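Long-range contact in 8-amino-8-demethylriboflavin N,N-dimethyltransferase (Streptomyces davawensis, PDB 4D7K), which catalyses the S-adenosyl methionine-dependent double methylation of 8-amino-8-demethyl-D-riboflavin to roseoflavin, the last two steps in the biosynthesis of this antibiotic: residues L197-P211 against R229-P242. Numbering follows the deposited sequence.
Sequences LTAVPSSTGVLVDGP and RVEVRIGDFFDVLP
G205 to D209 pair in parallel with V230 to I234, the two strands of a right-handed beta-alpha-beta crossover in the Rossmann-like methyltransferase domain. Strand 230-234 is the outermost of the sheet on this side, and helix 214-223 links the pair. G205 N donates to R229 O, and L207 N to E231 O at 2.8 Å. E231 N and R233 N return bonds to G205 O and L207 O. The ladder stretches at its C-terminal end, where D209 N to R233 O is weak at 3.4 Å.

R229 anchors the other end. It bends at chi3 (59°), which turns its guanidinium into the turn after helix 191-199. NE and NH2 both donate to the one atom S203 O, in the guanidinium plane. NH2 also reaches L197 O at 2.9 Å. L197 CD2 lies over one face of the group and P201 O over the opposite face, both offset toward the rim.

On the face carrying V206 and V208, the loop after strand 230-234 folds back, bringing F237, V240 and P242 onto it. P242 CG meets V206 CG1 at 3.6 Å. V208 touches V240 CG2 and F237 CD1 with CG1, and P242 CD with CG2. The other face places V230 CG2 against L197 CD2, and helices 191-199 and 214-223 cover it.

D209 closes strand 204-209, and G235, D236 and F237 follow strand 230-234; all four are predicted to bind S-adenosyl methionine. D209 OD2 accepts from G188 N, a bond consistent with a fixed carboxylate. G235 has phi 149° and psi -168°, where a CB would press against the carbonyl O of I234. Across the strand ends, G235 N donates to D209 O at 3.3 Å.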
loop_
_atom_site.group_PDB
_atom_site.type_symbol
_atom_site.label_atom_id
_atom_site.label_comp_id
_atom_site.label_asym_id
_atom_site.label_seq_id
_atom_site.Cartn_x
_atom_site.Cartn_y
_atom_site.Cartn_z
ATOM N N LEU A 197 14.574 -32.000 4.377
ATOM C CA LEU A 197 15.569 -33.036 4.100
ATOM C C LEU A 197 16.997 -32.487 4.089
ATOM O O LEU A 197 17.958 -33.231 4.295
ATOM C CB LEU A 197 15.269 -33.725 2.767
ATOM C CG LEU A 197 14.505 -35.052 2.839
ATOM C CD1 LEU A 197 13.091 -34.846 3.349
ATOM C CD2 LEU A 197 14.487 -35.740 1.486
ATOM N N THR A 198 17.135 -31.189 3.842
ATOM C CA THR A 198 18.445 -30.550 3.869
ATOM C C THR A 198 18.846 -30.250 5.310
ATOM O O THR A 198 20.030 -30.210 5.639
ATOM C CB THR A 198 18.462 -29.248 3.042
ATOM O OG1 THR A 198 17.896 -29.494 1.750
ATOM C CG2 THR A 198 19.888 -28.728 2.878
ATOM N N ALA A 199 17.848 -30.050 6.166
ATOM C CA ALA A 199 18.091 -29.782 7.580
ATOM C C ALA A 199 18.311 -31.072 8.363
ATOM O O ALA A 199 18.958 -31.072 9.411
ATOM C CB ALA A 199 16.936 -28.995 8.174
ATOM N N VAL A 200 17.758 -32.170 7.856
ATOM C CA VAL A 200 17.976 -33.486 8.446
ATOM C C VAL A 200 18.734 -34.354 7.446
ATOM O O VAL A 200 18.122 -34.998 6.596
ATOM C CB VAL A 200 16.648 -34.175 8.837
ATOM C CG1 VAL A 200 16.917 -35.389 9.712
ATOM C CG2 VAL A 200 15.731 -33.203 9.562
ATOM N N PRO A 201 20.073 -34.368 7.545
ATOM C CA PRO A 201 20.956 -35.010 6.561
ATOM C C PRO A 201 20.680 -36.500 6.367
ATOM O O PRO A 201 20.807 -37.008 5.253
ATOM C CB PRO A 201 22.356 -34.793 7.152
ATOM C CG PRO A 201 22.130 -34.564 8.607
ATOM C CD PRO A 201 20.826 -33.831 8.690
ATOM N N SER A 202 20.305 -37.189 7.439
ATOM C CA SER A 202 20.023 -38.615 7.358
ATOM C C SER A 202 18.524 -38.879 7.443
ATOM O O SER A 202 18.022 -39.307 8.483
ATOM C CB SER A 202 20.758 -39.369 8.467
ATOM O OG SER A 202 22.151 -39.112 8.421
ATOM N N SER A 203 17.815 -38.621 6.349
ATOM C CA SER A 203 16.372 -38.831 6.310
ATOM C C SER A 203 15.845 -38.902 4.882
ATOM O O SER A 203 16.499 -38.450 3.941
ATOM C CB SER A 203 15.647 -37.716 7.066
ATOM O OG SER A 203 15.680 -36.503 6.337
ATOM N N THR A 204 14.656 -39.473 4.729
ATOM C CA THR A 204 14.013 -39.578 3.427
ATOM C C THR A 204 12.627 -38.951 3.482
ATOM O O THR A 204 12.196 -38.475 4.534
ATOM C CB THR A 204 13.894 -41.040 2.963
ATOM O OG1 THR A 204 13.075 -41.771 3.883
ATOM C CG2 THR A 204 15.270 -41.687 2.886
ATOM N N GLY A 205 11.932 -38.952 2.349
ATOM C CA GLY A 205 10.622 -38.335 2.275
ATOM C C GLY A 205 9.697 -38.955 1.248
ATOM O O GLY A 205 10.135 -39.671 0.349
ATOM N N VAL A 206 8.406 -38.682 1.391
ATOM C CA VAL A 206 7.412 -39.118 0.422
ATOM C C VAL A 206 6.541 -37.932 0.026
ATOM O O VAL A 206 5.857 -37.349 0.866
ATOM C CB VAL A 206 6.519 -40.249 0.971
ATOM C CG1 VAL A 206 5.496 -40.665 -0.073
ATOM C CG2 VAL A 206 7.362 -41.442 1.396
ATOM N N LEU A 207 6.578 -37.572 -1.252
ATOM C CA LEU A 207 5.786 -36.458 -1.755
ATOM C C LEU A 207 4.459 -36.937 -2.331
ATOM O O LEU A 207 4.430 -37.663 -3.326
ATOM C CB LEU A 207 6.567 -35.686 -2.815
ATOM C CG LEU A 207 5.815 -34.545 -3.493
ATOM C CD1 LEU A 207 5.313 -33.572 -2.443
ATOM C CD2 LEU A 207 6.718 -33.841 -4.495
ATOM N N VAL A 208 3.363 -36.524 -1.703
ATOM C CA VAL A 208 2.028 -36.919 -2.138
ATOM C C VAL A 208 1.251 -35.735 -2.704
ATOM O O VAL A 208 0.958 -34.782 -1.984
ATOM C CB VAL A 208 1.221 -37.531 -0.980
ATOM C CG1 VAL A 208 -0.209 -37.801 -1.417
ATOM C CG2 VAL A 208 1.886 -38.802 -0.484
ATOM N N ASP A 209 0.917 -35.799 -3.989
ATOM C CA ASP A 209 0.155 -34.730 -4.627
ATOM C C ASP A 209 -0.483 -35.197 -5.935
ATOM O O ASP A 209 -0.204 -36.295 -6.420
ATOM C CB ASP A 209 1.051 -33.511 -4.878
ATOM C CG ASP A 209 0.264 -32.213 -4.967
ATOM O OD1 ASP A 209 -0.724 -32.165 -5.728
ATOM O OD2 ASP A 209 0.628 -31.242 -4.268
ATOM N N GLY A 210 -1.347 -34.357 -6.494
ATOM C CA GLY A 210 -2.044 -34.678 -7.725
ATOM C C GLY A 210 -1.130 -34.637 -8.931
ATOM O O GLY A 210 0.045 -34.288 -8.813
ATOM N N PRO A 211 -1.670 -34.992 -10.105
ATOM C CA PRO A 211 -0.895 -35.063 -11.348
ATOM C C PRO A 211 -0.632 -33.693 -11.961
ATOM O O PRO A 211 0.061 -33.598 -12.972
ATOM C CB PRO A 211 -1.787 -35.905 -12.262
ATOM C CG PRO A 211 -3.168 -35.603 -11.794
ATOM C CD PRO A 211 -3.071 -35.405 -10.303
ATOM N N ARG A 229 16.101 -39.738 -2.568
ATOM C CA ARG A 229 15.662 -39.640 -1.178
ATOM C C ARG A 229 14.165 -39.373 -1.053
ATOM O O ARG A 229 13.597 -39.498 0.033
ATOM C CB ARG A 229 16.448 -38.547 -0.448
ATOM C CG ARG A 229 17.923 -38.875 -0.236
ATOM C CD ARG A 229 18.654 -37.709 0.410
ATOM N NE ARG A 229 18.077 -37.359 1.705
ATOM C CZ ARG A 229 18.305 -36.217 2.345
ATOM N NH1 ARG A 229 19.096 -35.298 1.810
ATOM N NH2 ARG A 229 17.734 -35.990 3.520
ATOM N N VAL A 230 13.526 -39.008 -2.160
ATOM C CA VAL A 230 12.092 -38.732 -2.150
ATOM C C VAL A 230 11.314 -39.618 -3.119
ATOM O O VAL A 230 11.594 -39.651 -4.318
ATOM C CB VAL A 230 11.794 -37.264 -2.493
ATOM C CG1 VAL A 230 10.301 -37.068 -2.729
ATOM C CG2 VAL A 230 12.280 -36.352 -1.388
ATOM N N GLU A 231 10.337 -40.339 -2.581
ATOM C CA GLU A 231 9.389 -41.087 -3.393
ATOM C C GLU A 231 8.222 -40.179 -3.764
ATOM O O GLU A 231 7.588 -39.588 -2.891
ATOM C CB GLU A 231 8.895 -42.322 -2.640
ATOM C CG GLU A 231 7.771 -43.070 -3.330
ATOM C CD GLU A 231 7.184 -44.162 -2.459
ATOM O OE1 GLU A 231 7.741 -44.421 -1.371
ATOM O OE2 GLU A 231 6.161 -44.756 -2.859
ATOM N N VAL A 232 7.947 -40.063 -5.058
ATOM C CA VAL A 232 6.878 -39.194 -5.535
ATOM C C VAL A 232 5.635 -40.001 -5.908
ATOM O O VAL A 232 5.591 -40.642 -6.960
ATOM C CB VAL A 232 7.329 -38.363 -6.756
ATOM C CG1 VAL A 232 6.214 -37.437 -7.212
ATOM C CG2 VAL A 232 8.586 -37.571 -6.427
ATOM N N ARG A 233 4.630 -39.963 -5.040
ATOM C CA ARG A 233 3.382 -40.680 -5.277
ATOM C C ARG A 233 2.315 -39.755 -5.850
ATOM O O ARG A 233 1.954 -38.752 -5.234
ATOM C CB ARG A 233 2.879 -41.329 -3.985
ATOM C CG ARG A 233 3.816 -42.386 -3.427
ATOM C CD ARG A 233 3.117 -43.260 -2.408
ATOM N NE ARG A 233 3.934 -44.406 -2.019
ATOM C CZ ARG A 233 3.507 -45.395 -1.242
ATOM N NH1 ARG A 233 2.268 -45.381 -0.769
ATOM N NH2 ARG A 233 4.317 -46.400 -0.938
ATOM N N ILE A 234 1.811 -40.105 -7.027
ATOM C CA ILE A 234 0.834 -39.280 -7.728
ATOM C C ILE A 234 -0.552 -39.921 -7.724
ATOM O O ILE A 234 -0.705 -41.097 -8.055
ATOM C CB ILE A 234 1.271 -39.020 -9.187
ATOM C CG1 ILE A 234 2.618 -38.294 -9.221
ATOM C CG2 ILE A 234 0.220 -38.217 -9.930
ATOM C CD1 ILE A 234 2.641 -37.012 -8.419
ATOM N N GLY A 235 -1.560 -39.142 -7.346
ATOM C CA GLY A 235 -2.931 -39.619 -7.346
ATOM C C GLY A 235 -3.794 -38.977 -6.276
ATOM O O GLY A 235 -3.404 -37.991 -5.653
ATOM N N ASP A 236 -4.978 -39.544 -6.071
ATOM C CA ASP A 236 -5.899 -39.068 -5.046
ATOM C C ASP A 236 -5.338 -39.352 -3.656
ATOM O O ASP A 236 -4.731 -40.399 -3.431
ATOM C CB ASP A 236 -7.270 -39.725 -5.221
ATOM C CG ASP A 236 -8.286 -39.232 -4.213
ATOM O OD1 ASP A 236 -8.935 -38.197 -4.477
ATOM O OD2 ASP A 236 -8.438 -39.882 -3.158
ATOM N N PHE A 237 -5.542 -38.415 -2.733
ATOM C CA PHE A 237 -4.999 -38.518 -1.378
ATOM C C PHE A 237 -5.360 -39.827 -0.670
ATOM O O PHE A 237 -4.510 -40.446 -0.034
ATOM C CB PHE A 237 -5.477 -37.339 -0.526
ATOM C CG PHE A 237 -4.780 -36.042 -0.830
ATOM C CD1 PHE A 237 -3.620 -36.020 -1.585
ATOM C CD2 PHE A 237 -5.283 -34.843 -0.349
ATOM C CE1 PHE A 237 -2.977 -34.826 -1.860
ATOM C CE2 PHE A 237 -4.646 -33.647 -0.621
ATOM C CZ PHE A 237 -3.492 -33.638 -1.377
ATOM N N PHE A 238 -6.614 -40.247 -0.792
ATOM C CA PHE A 238 -7.113 -41.406 -0.055
ATOM C C PHE A 238 -6.616 -42.751 -0.593
ATOM O O PHE A 238 -7.007 -43.804 -0.091
ATOM C CB PHE A 238 -8.643 -41.399 -0.050
ATOM C CG PHE A 238 -9.241 -40.264 0.728
ATOM C CD1 PHE A 238 -9.508 -40.401 2.080
ATOM C CD2 PHE A 238 -9.537 -39.061 0.109
ATOM C CE1 PHE A 238 -10.061 -39.361 2.802
ATOM C CE2 PHE A 238 -10.090 -38.015 0.826
ATOM C CZ PHE A 238 -10.352 -38.166 2.174
ATOM N N ASP A 239 -5.759 -42.716 -1.607
ATOM C CA ASP A 239 -5.252 -43.946 -2.205
ATOM C C ASP A 239 -3.741 -44.093 -2.050
ATOM O O ASP A 239 -3.249 -45.157 -1.675
ATOM C CB ASP A 239 -5.623 -44.008 -3.690
ATOM C CG ASP A 239 -7.118 -44.121 -3.912
ATOM O OD1 ASP A 239 -7.636 -45.258 -3.917
ATOM O OD2 ASP A 239 -7.776 -43.073 -4.086
ATOM N N VAL A 240 -3.010 -43.023 -2.336
ATOM C CA VAL A 240 -1.554 -43.092 -2.389
ATOM C C VAL A 240 -0.878 -42.726 -1.069
ATOM O O VAL A 240 0.308 -42.401 -1.048
ATOM C CB VAL A 240 -1.001 -42.175 -3.499
ATOM C CG1 VAL A 240 -1.476 -42.650 -4.863
ATOM C CG2 VAL A 240 -1.421 -40.731 -3.256
ATOM N N LEU A 241 -1.626 -42.780 0.030
ATOM C CA LEU A 241 -1.050 -42.502 1.345
ATOM C C LEU A 241 -0.012 -43.551 1.722
ATOM O O LEU A 241 -0.325 -44.736 1.805
ATOM C CB LEU A 241 -2.136 -42.445 2.421
ATOM C CG LEU A 241 -2.901 -41.135 2.596
ATOM C CD1 LEU A 241 -3.875 -41.245 3.759
ATOM C CD2 LEU A 241 -1.943 -39.981 2.809
ATOM N N PRO A 242 1.235 -43.116 1.949
ATOM C CA PRO A 242 2.298 -44.040 2.348
ATOM C C PRO A 242 2.123 -44.517 3.786
ATOM O O PRO A 242 1.542 -43.805 4.608
ATOM C CB PRO A 242 3.568 -43.198 2.197
ATOM C CG PRO A 242 3.103 -41.799 2.405
ATOM C CD PRO A 242 1.724 -41.733 1.815
#